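Local coordinates for inulin fructotransferase (Bacillus sp. snu-7, PDB 2INV), which probably cleaves inulin by intramolecular fructosyl transfer, releasing di-fructose anhydride, at residues A[86-94]-A[199-207]; A[313-321]-A[334-345]. All coordinates share one frame; numbering follows the deposited sequence.

Contact 1: residues A[86-94]-A[199-207]; sequences GHGFFSRSI and DNMIAECGN. With FRU (beta-D-fructofuranose), chain D.
His87 lies nearest Met201 and Ser93 nearest Glu204 along the backbone, and the runs 87-93 and 201-204 point 20° apart. The fold is a right-handed parallel beta-helix. Here the loop after strand 80-84 lies beside strand 201-203 and the residue Glu204, in a sugar-binding pocket. Phe89 carries the apolar half. Its CB packs on Met201 CG at 3.8 Å. The selenium of this selenomethionine stands above the ring face, a distant Met-aromatic contact. The ring edge turns to Ala203 O and the Glu204 carboxylate, whose plane stands steeply to the ring. Glu204 runs extended beyond CG into the turn that starts the helix at Arg92. Ser93 N reaches Glu204 OE1 at 2.9 Å, from above the carboxylate plane. Ser91 OG donates to Glu204 OE2 at 2.7 Å, on its syn lone pair. The same Ser91 OG, at the N-cap, accepts from Ile94 N, which fixes the hydroxyl. OE2 also takes a bond from the fructose: FRU O3 lies 2.6 Å from Glu204 OE2. Pro251 and Arg252 hold the same sugar. A glutamine here has one acceptor oxygen fewer, which would probably leave either Ser93 N or the Ser91 and fructose O3 hydroxyls without their acceptor. Ser93 OG is turned anti to its own backbone N (chi1 -170°), which brings Ser93 OG within 2.7 Å of FRU O1.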
ATOM      1  N   GLY A  86     -13.447   9.856  10.112  1.00 12.80           N
ATOM      2  CA  GLY A  86     -13.959   8.768   9.301  1.00 13.36           C
ATOM      3  C   GLY A  86     -14.381   9.137   7.894  1.00 12.72           C
ATOM      4  O   GLY A  86     -14.768  10.273   7.626  1.00 13.44           O
ATOM      5  N   HIS A  87     -14.308   8.158   6.995  1.00 12.66           N
ATOM      6  CA  HIS A  87     -14.686   8.345   5.592  1.00 11.72           C
ATOM      7  C   HIS A  87     -16.204   8.276   5.428  1.00 10.58           C
ATOM      8  O   HIS A  87     -16.759   8.753   4.441  1.00 10.21           O
ATOM      9  CB  HIS A  87     -14.027   7.268   4.722  1.00 11.86           C
ATOM     10  CG  HIS A  87     -14.475   5.877   5.039  1.00 11.55           C
ATOM     11  ND1 HIS A  87     -14.216   5.262   6.247  1.00 12.53           N
ATOM     12  CD2 HIS A  87     -15.168   4.976   4.303  1.00 11.48           C
ATOM     13  CE1 HIS A  87     -14.729   4.045   6.238  1.00 12.37           C
ATOM     14  NE2 HIS A  87     -15.311   3.847   5.071  1.00 10.71           N
ATOM     15  N   GLY A  88     -16.852   7.658   6.411  1.00 12.03           N
ATOM     16  CA  GLY A  88     -18.298   7.512   6.435  1.00 11.93           C
ATOM     17  C   GLY A  88     -19.021   7.222   5.136  1.00 12.52           C
ATOM     18  O   GLY A  88     -20.072   7.809   4.875  1.00 11.94           O
ATOM     19  N   PHE A  89     -18.503   6.319   4.312  1.00 12.60           N
ATOM     20  CA  PHE A  89     -19.208   6.047   3.068  1.00 13.48           C
ATOM     21  C   PHE A  89     -20.535   5.336   3.309  1.00 14.22           C
ATOM     22  O   PHE A  89     -20.710   4.585   4.277  1.00 14.51           O
ATOM     23  CB  PHE A  89     -18.366   5.228   2.088  1.00 12.58           C
ATOM     24  CG  PHE A  89     -19.074   4.947   0.788  1.00 13.09           C
ATOM     25  CD1 PHE A  89     -19.882   3.825   0.651  1.00 13.94           C
ATOM     26  CD2 PHE A  89     -18.983   5.841  -0.276  1.00 14.13           C
ATOM     27  CE1 PHE A  89     -20.592   3.593  -0.519  1.00 13.50           C
ATOM     28  CE2 PHE A  89     -19.694   5.621  -1.460  1.00 13.69           C
ATOM     29  CZ  PHE A  89     -20.500   4.493  -1.577  1.00 13.20           C
ATOM     30  N   PHE A  90     -21.467   5.599   2.402  1.00 14.06           N
ATOM     31  CA  PHE A  90     -22.809   5.037   2.433  1.00 14.50           C
ATOM     32  C   PHE A  90     -23.306   5.103   0.991  1.00 14.00           C
ATOM     33  O   PHE A  90     -23.229   6.143   0.340  1.00 14.19           O
ATOM     34  CB  PHE A  90     -23.689   5.868   3.380  1.00 15.19           C
ATOM     35  CG  PHE A  90     -25.165   5.578   3.283  1.00 15.74           C
ATOM     36  CD1 PHE A  90     -25.972   6.278   2.380  1.00 16.78           C
ATOM     37  CD2 PHE A  90     -25.762   4.653   4.129  1.00 17.12           C
ATOM     38  CE1 PHE A  90     -27.341   6.070   2.329  1.00 17.83           C
ATOM     39  CE2 PHE A  90     -27.154   4.436   4.081  1.00 17.44           C
ATOM     40  CZ  PHE A  90     -27.934   5.142   3.189  1.00 16.59           C
ATOM     41  N   SER A  91     -23.802   3.973   0.505  1.00 14.49           N
ATOM     42  CA  SER A  91     -24.286   3.835  -0.863  1.00 14.45           C
ATOM     43  C   SER A  91     -25.586   4.587  -1.141  1.00 14.24           C
ATOM     44  O   SER A  91     -26.671   4.033  -0.962  1.00 14.18           O
ATOM     45  CB  SER A  91     -24.482   2.344  -1.174  1.00 14.03           C
ATOM     46  OG  SER A  91     -24.988   2.143  -2.486  1.00 15.09           O
ATOM     47  N   ARG A  92     -25.484   5.832  -1.595  1.00 13.14           N
ATOM     48  CA  ARG A  92     -26.681   6.602  -1.904  1.00 12.82           C
ATOM     49  C   ARG A  92     -27.374   6.005  -3.116  1.00 12.82           C
ATOM     50  O   ARG A  92     -28.587   6.138  -3.286  1.00 12.32           O
ATOM     51  CB  ARG A  92     -26.339   8.067  -2.183  1.00 12.39           C
ATOM     52  CG  ARG A  92     -26.277   8.939  -0.935  1.00 12.56           C
ATOM     53  CD  ARG A  92     -26.094  10.401  -1.291  1.00 11.99           C
ATOM     54  NE  ARG A  92     -26.135  11.285  -0.123  1.00 13.37           N
ATOM     55  CZ  ARG A  92     -27.238  11.568   0.570  1.00 12.82           C
ATOM     56  NH1 ARG A  92     -28.406  11.037   0.218  1.00 12.66           N
ATOM     57  NH2 ARG A  92     -27.181  12.385   1.614  1.00 12.68           N
ATOM     58  N   SER A  93     -26.590   5.339  -3.954  1.00 12.53           N
ATOM     59  CA  SER A  93     -27.101   4.701  -5.163  1.00 13.28           C
ATOM     60  C   SER A  93     -28.137   3.644  -4.805  1.00 13.82           C
ATOM     61  O   SER A  93     -29.214   3.607  -5.373  1.00 14.61           O
ATOM     62  CB  SER A  93     -25.949   4.047  -5.935  1.00 12.79           C
ATOM     63  OG  SER A  93     -26.373   3.610  -7.213  1.00 12.94           O
ATOM     64  N   ILE A  94     -27.803   2.778  -3.860  1.00 14.37           N
ATOM     65  CA  ILE A  94     -28.730   1.735  -3.457  1.00 15.29           C
ATOM     66  C   ILE A  94     -29.954   2.335  -2.758  1.00 15.01           C
ATOM     67  O   ILE A  94     -31.074   1.888  -2.981  1.00 16.22           O
ATOM     68  CB  ILE A  94     -28.024   0.679  -2.573  1.00 14.84           C
ATOM     69  CG1 ILE A  94     -26.934  -0.005  -3.400  1.00 15.46           C
ATOM     70  CG2 ILE A  94     -29.032  -0.346  -2.074  1.00 15.50           C
ATOM     71  CD1 ILE A  94     -26.048  -0.957  -2.625  1.00 14.94           C
ATOM     72  N   ASP A 199      -5.403   4.900   0.118  1.00 12.15           N
ATOM     73  CA  ASP A 199      -6.315   4.476   1.176  1.00 12.21           C
ATOM     74  C   ASP A 199      -7.626   5.282   1.211  1.00 11.83           C
ATOM     75  O   ASP A 199      -8.090   5.664   2.285  1.00 11.42           O
ATOM     76  CB  ASP A 199      -5.607   4.595   2.529  1.00 13.75           C
ATOM     77  CG  ASP A 199      -6.134   3.618   3.558  1.00 14.99           C
ATOM     78  OD1 ASP A 199      -6.763   2.615   3.163  1.00 14.53           O
ATOM     79  OD2 ASP A 199      -5.914   3.848   4.766  1.00 16.68           O
ATOM     80  N   ASN A 200      -8.224   5.535   0.046  1.00 11.74           N
ATOM     81  CA  ASN A 200      -9.482   6.283  -0.016  1.00 11.76           C
ATOM     82  C   ASN A 200     -10.631   5.480  -0.603  1.00 12.43           C
ATOM     83  O   ASN A 200     -10.420   4.462  -1.265  1.00 13.40           O
ATOM     84  CB  ASN A 200      -9.338   7.573  -0.845  1.00 12.53           C
ATOM     85  CG  ASN A 200      -8.163   8.417  -0.426  1.00 12.47           C
ATOM     86  OD1 ASN A 200      -8.358   9.245   0.597  1.00 12.44           O
ATOM     87  ND2 ASN A 200      -7.086   8.335  -1.023  1.00 13.61           N
HETATM   88  N   MSE A 201     -11.845   5.974  -0.362  1.00 13.07           N
HETATM   89  CA  MSE A 201     -13.070   5.373  -0.878  1.00 13.79           C
HETATM   90  C   MSE A 201     -13.783   6.435  -1.699  1.00 13.66           C
HETATM   91  O   MSE A 201     -14.428   7.334  -1.144  1.00 13.88           O
HETATM   92  CB  MSE A 201     -13.962   4.912   0.271  1.00 14.82           C
HETATM   93  CG  MSE A 201     -15.366   4.483  -0.139  1.00 17.97           C
HETATM   94 SE   MSE A 201     -15.388   3.044  -1.397  1.00 22.60          SE
HETATM   95  CE  MSE A 201     -15.086   1.587  -0.179  1.00 22.92           C
ATOM     96  N   ILE A 202     -13.640   6.325  -3.016  1.00 13.30           N
ATOM     97  CA  ILE A 202     -14.225   7.277  -3.950  1.00 13.81           C
ATOM     98  C   ILE A 202     -15.199   6.532  -4.851  1.00 13.56           C
ATOM     99  O   ILE A 202     -14.787   5.925  -5.848  1.00 13.69           O
ATOM    100  CB  ILE A 202     -13.134   7.878  -4.838  1.00 14.78           C
ATOM    101  CG1 ILE A 202     -11.886   8.141  -3.997  1.00 15.38           C
ATOM    102  CG2 ILE A 202     -13.631   9.154  -5.492  1.00 15.46           C
ATOM    103  CD1 ILE A 202     -10.685   8.557  -4.790  1.00 15.91           C
ATOM    104  N   ALA A 203     -16.486   6.574  -4.532  1.00 12.88           N
ATOM    105  CA  ALA A 203     -17.436   5.859  -5.365  1.00 12.60           C
ATOM    106  C   ALA A 203     -18.788   6.524  -5.497  1.00 13.19           C
ATOM    107  O   ALA A 203     -19.169   7.380  -4.682  1.00 11.93           O
ATOM    108  CB  ALA A 203     -17.606   4.447  -4.851  1.00 14.06           C
ATOM    109  N   GLU A 204     -19.510   6.107  -6.534  1.00 12.64           N
ATOM    110  CA  GLU A 204     -20.822   6.650  -6.815  1.00 12.96           C
ATOM    111  C   GLU A 204     -20.630   8.140  -7.073  1.00 13.13           C
ATOM    112  O   GLU A 204     -21.409   8.987  -6.640  1.00 13.39           O
ATOM    113  CB  GLU A 204     -21.765   6.352  -5.642  1.00 12.54           C
ATOM    114  CG  GLU A 204     -22.004   4.832  -5.521  1.00 13.24           C
ATOM    115  CD  GLU A 204     -23.011   4.435  -4.455  1.00 14.25           C
ATOM    116  OE1 GLU A 204     -23.657   5.328  -3.865  1.00 12.72           O
ATOM    117  OE2 GLU A 204     -23.169   3.216  -4.216  1.00 13.43           O
ATOM    118  N   CYS A 205     -19.558   8.425  -7.811  1.00 11.72           N
ATOM    119  CA  CYS A 205     -19.181   9.771  -8.219  1.00 11.97           C
ATOM    120  C   CYS A 205     -19.128   9.768  -9.742  1.00 11.83           C
ATOM    121  O   CYS A 205     -18.821   8.731 -10.352  1.00 11.72           O
ATOM    122  CB  CYS A 205     -17.805  10.130  -7.669  1.00 12.66           C
ATOM    123  SG  CYS A 205     -17.774  10.580  -5.913  1.00 13.21           S
ATOM    124  N   GLY A 206     -19.441  10.905 -10.361  1.00 11.96           N
ATOM    125  CA  GLY A 206     -19.409  10.959 -11.812  1.00 11.84           C
ATOM    126  C   GLY A 206     -17.992  10.667 -12.259  1.00 12.66           C
ATOM    127  O   GLY A 206     -17.756   9.898 -13.182  1.00 12.81           O
ATOM    128  N   ASN A 207     -17.048  11.295 -11.567  1.00 11.74           N
ATOM    129  CA  ASN A 207     -15.622  11.131 -11.814  1.00 12.20           C
ATOM    130  C   ASN A 207     -14.965  10.957 -10.451  1.00 11.95           C
ATOM    131  O   ASN A 207     -15.372  11.595  -9.486  1.00 11.56           O
ATOM    132  CB  ASN A 207     -15.041  12.371 -12.492  1.00 12.66           C
ATOM    133  CG  ASN A 207     -15.727  12.699 -13.801  1.00 13.10           C
ATOM    134  OD1 ASN A 207     -16.859  13.177 -13.815  1.00 15.90           O
ATOM    135  ND2 ASN A 207     -15.044  12.441 -14.913  1.00 11.01           N
TER
HETATM  136  C1  FRU D   2     -24.472   0.327  -6.842  1.00 25.78           C
HETATM  137  C2  FRU D   2     -22.943  -0.101  -6.877  1.00 25.18           C
HETATM  138  C3  FRU D   2     -21.950   1.095  -6.810  1.00 24.41           C
HETATM  139  C4  FRU D   2     -20.747   0.674  -7.683  1.00 23.81           C
HETATM  140  C5  FRU D   2     -21.397  -0.244  -8.675  1.00 23.70           C
HETATM  141  C6  FRU D   2     -20.551  -1.522  -8.785  1.00 23.40           C
HETATM  142  O1  FRU D   2     -24.726   1.489  -7.674  1.00 25.60           O
HETATM  143  O3  FRU D   2     -21.547   1.943  -5.763  1.00 24.53           O
HETATM  144  O4  FRU D   2     -20.057   1.781  -8.236  1.00 22.82           O
HETATM  145  O5  FRU D   2     -22.774  -0.497  -8.224  1.00 24.61           O
HETATM  146  O6  FRU D   2     -20.844  -2.075 -10.003  1.00 23.25           O

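Contact 2: residues A[313-321]-A[334-345]; sequences LDDLYGVVH and FAYNVPPANIAP
Asp315 meets Ala344 twice, once through its backbone and once through its carboxylate. Asp315 N donates to Ala344 O at 2.7 Å, a bent bond with an N-H...O angle of 139°. The Asp315 side chain then reaches over to 334-345. Its CB rests against Ala344 O. CG, anti to the carbonyl carbon (chi1 -70°), carries the carboxylate in between Tyr336 and Ile343. Asp315 OD1 accepts from Tyr336 OH at 2.8 Å. The hydroxyl comes from above the carboxylate plane, and OD1 lies at the edge of the tyrosine ring. Arg298 forms a salt bridge with the same oxygen, so OD1 has two partners. Asp315 OD2 accepts from Ala344 N, also at 2.8 Å, on its anti side. A water donates to Asp315 OD2 and to Asn342 O, bridging the carboxylate to the backbone carbonyl of Asn342. Ile343 CG2 lies alongside OD2. The buried acid is thus gripped on both oxygens.

Before it, Asp314 OD1 accepts from Leu316 N, an Asx turn at the start of the type I turn 314-317. Asp314 CB packs on Ala344 CB at 3.5 Å and on the ring of Pro345, which follows a cis peptide. Leu316 CD1 touches the same proline.

Further along, Val319 CG2 meets the edge of the Phe334 ring at CE2, 3.3 Å away. Val320 CG2 reaches the same Phe334 CE2 at 3.5 Å. Val319 CG1 touches the Tyr336 ring edge. Val319 and Val320 meet Phe334 across the inside of one coil, and Ile296 and Ile353 join it from the neighbouring coils, as in the interior of a right-handed parallel beta-helix.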
ATOM      1  N   LEU A 313     -18.810   2.880 -26.639  1.00 16.20           N
ATOM      2  CA  LEU A 313     -17.755   2.130 -27.295  1.00 15.93           C
ATOM      3  C   LEU A 313     -18.202   0.714 -27.608  1.00 15.87           C
ATOM      4  O   LEU A 313     -19.017   0.139 -26.884  1.00 15.53           O
ATOM      5  CB  LEU A 313     -16.512   2.101 -26.415  1.00 15.64           C
ATOM      6  CG  LEU A 313     -15.845   3.458 -26.197  1.00 14.96           C
ATOM      7  CD1 LEU A 313     -14.610   3.299 -25.334  1.00 14.01           C
ATOM      8  CD2 LEU A 313     -15.479   4.063 -27.546  1.00 14.20           C
ATOM      9  N   ASP A 314     -17.692   0.154 -28.702  1.00 16.27           N
ATOM     10  CA  ASP A 314     -18.061  -1.214 -29.041  1.00 16.85           C
ATOM     11  C   ASP A 314     -16.965  -2.161 -28.566  1.00 17.00           C
ATOM     12  O   ASP A 314     -15.918  -1.722 -28.073  1.00 17.26           O
ATOM     13  CB  ASP A 314     -18.346  -1.392 -30.548  1.00 17.21           C
ATOM     14  CG  ASP A 314     -17.131  -1.150 -31.438  1.00 17.88           C
ATOM     15  OD1 ASP A 314     -16.014  -1.598 -31.101  1.00 16.27           O
ATOM     16  OD2 ASP A 314     -17.311  -0.526 -32.512  1.00 18.36           O
ATOM     17  N   ASP A 315     -17.221  -3.458 -28.681  1.00 15.72           N
ATOM     18  CA  ASP A 315     -16.275  -4.466 -28.218  1.00 15.82           C
ATOM     19  C   ASP A 315     -15.025  -4.648 -29.055  1.00 14.73           C
ATOM     20  O   ASP A 315     -14.226  -5.544 -28.794  1.00 15.07           O
ATOM     21  CB  ASP A 315     -16.999  -5.797 -28.068  1.00 16.05           C
ATOM     22  CG  ASP A 315     -17.961  -5.791 -26.900  1.00 17.78           C
ATOM     23  OD1 ASP A 315     -17.511  -6.024 -25.755  1.00 18.31           O
ATOM     24  OD2 ASP A 315     -19.165  -5.528 -27.112  1.00 18.49           O
ATOM     25  N   LEU A 316     -14.849  -3.810 -30.066  1.00 14.58           N
ATOM     26  CA  LEU A 316     -13.651  -3.918 -30.882  1.00 14.54           C
ATOM     27  C   LEU A 316     -12.655  -2.856 -30.402  1.00 14.07           C
ATOM     28  O   LEU A 316     -11.491  -2.856 -30.797  1.00 13.95           O
ATOM     29  CB  LEU A 316     -13.986  -3.760 -32.370  1.00 15.41           C
ATOM     30  CG  LEU A 316     -14.764  -4.954 -32.947  1.00 15.82           C
ATOM     31  CD1 LEU A 316     -15.189  -4.670 -34.375  1.00 17.13           C
ATOM     32  CD2 LEU A 316     -13.892  -6.202 -32.900  1.00 17.81           C
ATOM     33  N   TYR A 317     -13.120  -1.969 -29.517  1.00 13.87           N
ATOM     34  CA  TYR A 317     -12.275  -0.920 -28.935  1.00 13.07           C
ATOM     35  C   TYR A 317     -11.252  -1.649 -28.071  1.00 13.71           C
ATOM     36  O   TYR A 317     -10.099  -1.211 -27.948  1.00 14.59           O
ATOM     37  CB  TYR A 317     -13.104   0.016 -28.038  1.00 13.18           C
ATOM     38  CG  TYR A 317     -12.364   1.247 -27.546  1.00 12.15           C
ATOM     39  CD1 TYR A 317     -12.177   2.348 -28.379  1.00 11.90           C
ATOM     40  CD2 TYR A 317     -11.867   1.319 -26.242  1.00 12.42           C
ATOM     41  CE1 TYR A 317     -11.521   3.501 -27.927  1.00 12.01           C
ATOM     42  CE2 TYR A 317     -11.199   2.467 -25.777  1.00 12.19           C
ATOM     43  CZ  TYR A 317     -11.035   3.554 -26.628  1.00 11.18           C
ATOM     44  OH  TYR A 317     -10.401   4.687 -26.182  1.00 13.12           O
ATOM     45  N   GLY A 318     -11.691  -2.759 -27.475  1.00 13.66           N
ATOM     46  CA  GLY A 318     -10.818  -3.541 -26.621  1.00 14.01           C
ATOM     47  C   GLY A 318     -10.977  -3.189 -25.155  1.00 14.47           C
ATOM     48  O   GLY A 318     -11.246  -2.034 -24.823  1.00 13.92           O
ATOM     49  N   VAL A 319     -10.832  -4.179 -24.276  1.00 12.98           N
ATOM     50  CA  VAL A 319     -10.945  -3.935 -22.841  1.00 13.40           C
ATOM     51  C   VAL A 319      -9.739  -3.085 -22.469  1.00 13.11           C
ATOM     52  O   VAL A 319      -9.804  -2.241 -21.570  1.00 11.45           O
ATOM     53  CB  VAL A 319     -10.902  -5.246 -22.032  1.00 15.16           C
ATOM     54  CG1 VAL A 319     -11.851  -6.263 -22.638  1.00 14.40           C
ATOM     55  CG2 VAL A 319      -9.489  -5.799 -22.010  1.00 18.48           C
ATOM     56  N   VAL A 320      -8.636  -3.336 -23.169  1.00 11.79           N
ATOM     57  CA  VAL A 320      -7.405  -2.595 -22.965  1.00 12.14           C
ATOM     58  C   VAL A 320      -7.041  -1.994 -24.309  1.00 12.37           C
ATOM     59  O   VAL A 320      -6.796  -2.712 -25.291  1.00 13.50           O
ATOM     60  CB  VAL A 320      -6.271  -3.501 -22.458  1.00 11.73           C
ATOM     61  CG1 VAL A 320      -4.949  -2.741 -22.485  1.00 11.40           C
ATOM     62  CG2 VAL A 320      -6.578  -3.964 -21.043  1.00 11.83           C
ATOM     63  N   HIS A 321      -7.003  -0.667 -24.327  1.00 12.12           N
ATOM     64  CA  HIS A 321      -6.730   0.087 -25.535  1.00 12.29           C
ATOM     65  C   HIS A 321      -5.397   0.832 -25.442  1.00 11.72           C
ATOM     66  O   HIS A 321      -5.203   1.677 -24.561  1.00 11.89           O
ATOM     67  CB  HIS A 321      -7.895   1.051 -25.734  1.00 12.56           C
ATOM     68  CG  HIS A 321      -7.892   1.758 -27.047  1.00 11.43           C
ATOM     69  ND1 HIS A 321      -7.066   2.825 -27.323  1.00 13.41           N
ATOM     70  CD2 HIS A 321      -8.640   1.564 -28.159  1.00 11.19           C
ATOM     71  CE1 HIS A 321      -7.309   3.260 -28.547  1.00 12.49           C
ATOM     72  NE2 HIS A 321      -8.259   2.513 -29.074  1.00 14.11           N
ATOM     73  N   PHE A 334      -7.233 -11.730 -17.959  1.00 11.94           N
ATOM     74  CA  PHE A 334      -8.477 -11.192 -18.500  1.00 12.42           C
ATOM     75  C   PHE A 334      -9.640 -12.174 -18.364  1.00 11.88           C
ATOM     76  O   PHE A 334      -9.611 -13.264 -18.934  1.00 13.41           O
ATOM     77  CB  PHE A 334      -8.323 -10.838 -19.985  1.00 12.59           C
ATOM     78  CG  PHE A 334      -7.339  -9.733 -20.262  1.00 12.36           C
ATOM     79  CD1 PHE A 334      -5.969  -9.968 -20.190  1.00 14.01           C
ATOM     80  CD2 PHE A 334      -7.783  -8.465 -20.619  1.00 13.32           C
ATOM     81  CE1 PHE A 334      -5.054  -8.962 -20.472  1.00 13.85           C
ATOM     82  CE2 PHE A 334      -6.873  -7.445 -20.903  1.00 12.28           C
ATOM     83  CZ  PHE A 334      -5.513  -7.694 -20.831  1.00 12.09           C
ATOM     84  N   ALA A 335     -10.670 -11.772 -17.626  1.00 11.83           N
ATOM     85  CA  ALA A 335     -11.861 -12.599 -17.432  1.00 11.20           C
ATOM     86  C   ALA A 335     -13.016 -11.847 -18.079  1.00 11.92           C
ATOM     87  O   ALA A 335     -13.519 -10.863 -17.539  1.00 12.00           O
ATOM     88  CB  ALA A 335     -12.127 -12.801 -15.949  1.00 12.21           C
ATOM     89  N   TYR A 336     -13.432 -12.318 -19.246  1.00 12.69           N
ATOM     90  CA  TYR A 336     -14.496 -11.672 -19.996  1.00 14.01           C
ATOM     91  C   TYR A 336     -15.763 -12.519 -20.099  1.00 15.02           C
ATOM     92  O   TYR A 336     -15.766 -13.608 -20.687  1.00 15.12           O
ATOM     93  CB  TYR A 336     -13.953 -11.304 -21.381  1.00 14.23           C
ATOM     94  CG  TYR A 336     -14.912 -10.601 -22.301  1.00 13.89           C
ATOM     95  CD1 TYR A 336     -15.945 -11.300 -22.924  1.00 14.39           C
ATOM     96  CD2 TYR A 336     -14.776  -9.241 -22.577  1.00 14.72           C
ATOM     97  CE1 TYR A 336     -16.816 -10.668 -23.801  1.00 14.46           C
ATOM     98  CE2 TYR A 336     -15.644  -8.597 -23.456  1.00 13.97           C
ATOM     99  CZ  TYR A 336     -16.659  -9.315 -24.063  1.00 14.36           C
ATOM    100  OH  TYR A 336     -17.520  -8.692 -24.935  1.00 14.78           O
ATOM    101  N   ASN A 337     -16.843 -12.008 -19.512  1.00 15.45           N
ATOM    102  CA  ASN A 337     -18.134 -12.694 -19.523  1.00 16.49           C
ATOM    103  C   ASN A 337     -19.215 -11.707 -19.959  1.00 16.28           C
ATOM    104  O   ASN A 337     -19.701 -10.894 -19.160  1.00 15.88           O
ATOM    105  CB  ASN A 337     -18.468 -13.226 -18.130  1.00 19.29           C
ATOM    106  CG  ASN A 337     -19.611 -14.202 -18.141  1.00 22.62           C
ATOM    107  OD1 ASN A 337     -20.025 -14.697 -17.096  1.00 25.15           O
ATOM    108  ND2 ASN A 337     -20.110 -14.510 -19.325  1.00 23.79           N
ATOM    109  N   VAL A 338     -19.582 -11.776 -21.233  1.00 15.56           N
ATOM    110  CA  VAL A 338     -20.580 -10.880 -21.780  1.00 17.07           C
ATOM    111  C   VAL A 338     -21.509 -11.607 -22.752  1.00 17.91           C
ATOM    112  O   VAL A 338     -21.062 -12.343 -23.631  1.00 17.91           O
ATOM    113  CB  VAL A 338     -19.902  -9.695 -22.507  1.00 16.55           C
ATOM    114  CG1 VAL A 338     -20.953  -8.790 -23.149  1.00 16.07           C
ATOM    115  CG2 VAL A 338     -19.062  -8.902 -21.525  1.00 15.92           C
ATOM    116  N   PRO A 339     -22.827 -11.445 -22.564  1.00 19.20           N
ATOM    117  CA  PRO A 339     -23.863 -12.052 -23.403  1.00 20.56           C
ATOM    118  C   PRO A 339     -23.604 -11.827 -24.893  1.00 21.40           C
ATOM    119  O   PRO A 339     -23.383 -10.693 -25.327  1.00 21.44           O
ATOM    120  CB  PRO A 339     -25.127 -11.343 -22.929  1.00 20.14           C
ATOM    121  CG  PRO A 339     -24.895 -11.258 -21.456  1.00 20.65           C
ATOM    122  CD  PRO A 339     -23.416 -10.902 -21.324  1.00 19.60           C
ATOM    123  N   PRO A 340     -23.583 -12.909 -25.688  1.00 22.56           N
ATOM    124  CA  PRO A 340     -23.347 -12.752 -27.126  1.00 24.25           C
ATOM    125  C   PRO A 340     -24.165 -11.604 -27.693  1.00 26.13           C
ATOM    126  O   PRO A 340     -23.694 -10.866 -28.569  1.00 26.94           O
ATOM    127  CB  PRO A 340     -23.794 -14.087 -27.693  1.00 24.21           C
ATOM    128  CG  PRO A 340     -23.359 -15.044 -26.640  1.00 23.78           C
ATOM    129  CD  PRO A 340     -23.693 -14.334 -25.321  1.00 23.70           C
ATOM    130  N   ALA A 341     -25.369 -11.439 -27.150  1.00 27.18           N
ATOM    131  CA  ALA A 341     -26.299 -10.412 -27.588  1.00 28.58           C
ATOM    132  C   ALA A 341     -25.978  -8.994 -27.133  1.00 28.69           C
ATOM    133  O   ALA A 341     -26.596  -8.039 -27.608  1.00 29.36           O
ATOM    134  CB  ALA A 341     -27.705 -10.787 -27.142  1.00 28.91           C
ATOM    135  N   ASN A 342     -25.046  -8.839 -26.206  1.00 28.23           N
ATOM    136  CA  ASN A 342     -24.730  -7.498 -25.767  1.00 27.33           C
ATOM    137  C   ASN A 342     -23.431  -7.073 -26.416  1.00 26.55           C
ATOM    138  O   ASN A 342     -22.966  -5.940 -26.243  1.00 26.75           O
ATOM    139  CB  ASN A 342     -24.629  -7.438 -24.251  1.00 28.57           C
ATOM    140  CG  ASN A 342     -25.971  -7.609 -23.580  1.00 29.62           C
ATOM    141  OD1 ASN A 342     -26.953  -6.962 -23.942  1.00 30.74           O
ATOM    142  ND2 ASN A 342     -26.022  -8.491 -22.599  1.00 30.79           N
ATOM    143  N   ILE A 343     -22.877  -7.983 -27.208  1.00 26.00           N
ATOM    144  CA  ILE A 343     -21.628  -7.731 -27.889  1.00 24.68           C
ATOM    145  C   ILE A 343     -21.756  -6.891 -29.156  1.00 24.84           C
ATOM    146  O   ILE A 343     -22.420  -7.253 -30.134  1.00 24.73           O
ATOM    147  CB  ILE A 343     -20.919  -9.059 -28.173  1.00 24.02           C
ATOM    148  CG1 ILE A 343     -20.601  -9.736 -26.829  1.00 23.09           C
ATOM    149  CG2 ILE A 343     -19.645  -8.830 -28.973  1.00 23.19           C
ATOM    150  CD1 ILE A 343     -20.026 -11.115 -26.935  1.00 22.12           C
ATOM    151  N   ALA A 344     -21.080  -5.752 -29.101  1.00 24.47           N
ATOM    152  CA  ALA A 344     -21.050  -4.761 -30.161  1.00 25.23           C
ATOM    153  C   ALA A 344     -19.793  -4.889 -31.023  1.00 25.51           C
ATOM    154  O   ALA A 344     -18.677  -4.844 -30.493  1.00 24.98           O
ATOM    155  CB  ALA A 344     -21.096  -3.380 -29.561  1.00 25.52           C
ATOM    156  N   PRO A 345     -19.944  -5.116 -32.327  1.00 26.62           N
ATOM    157  CA  PRO A 345     -21.032  -5.310 -33.294  1.00 27.37           C
ATOM    158  C   PRO A 345     -21.520  -6.762 -33.352  1.00 27.65           C
ATOM    159  O   PRO A 345     -20.755  -7.701 -33.061  1.00 27.79           O
ATOM    160  CB  PRO A 345     -20.370  -4.926 -34.601  1.00 26.94           C
ATOM    161  CG  PRO A 345     -19.629  -3.727 -34.199  1.00 27.90           C
ATOM    162  CD  PRO A 345     -18.936  -4.203 -32.911  1.00 27.00           C
TER
HETATM  163  O   HOH W   1     -20.574  -4.986 -24.705  1.00 31.01           O

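From the N terminus, the chain first passes through 86-94, just after strand 80-84. It then winds on for 104 residues before 199-207 returns and closes contact 1. That long loop includes strands 135-146 and 174-181, so the contact ties an early part of the beta-helix to a later one. Contact 2 opens only afterwards. It closes a short loop of 12 residues and joins the turn before strand 320-323 to strand 328-337 and the loop that follows it. The two are in series and neither nest nor cross. The centres of contact 1 and contact 2 lie about 27 Å apart, and the two do not touch. Contact 1 belongs to a fructose pocket; contact 2 lies farther from the centre of the chain.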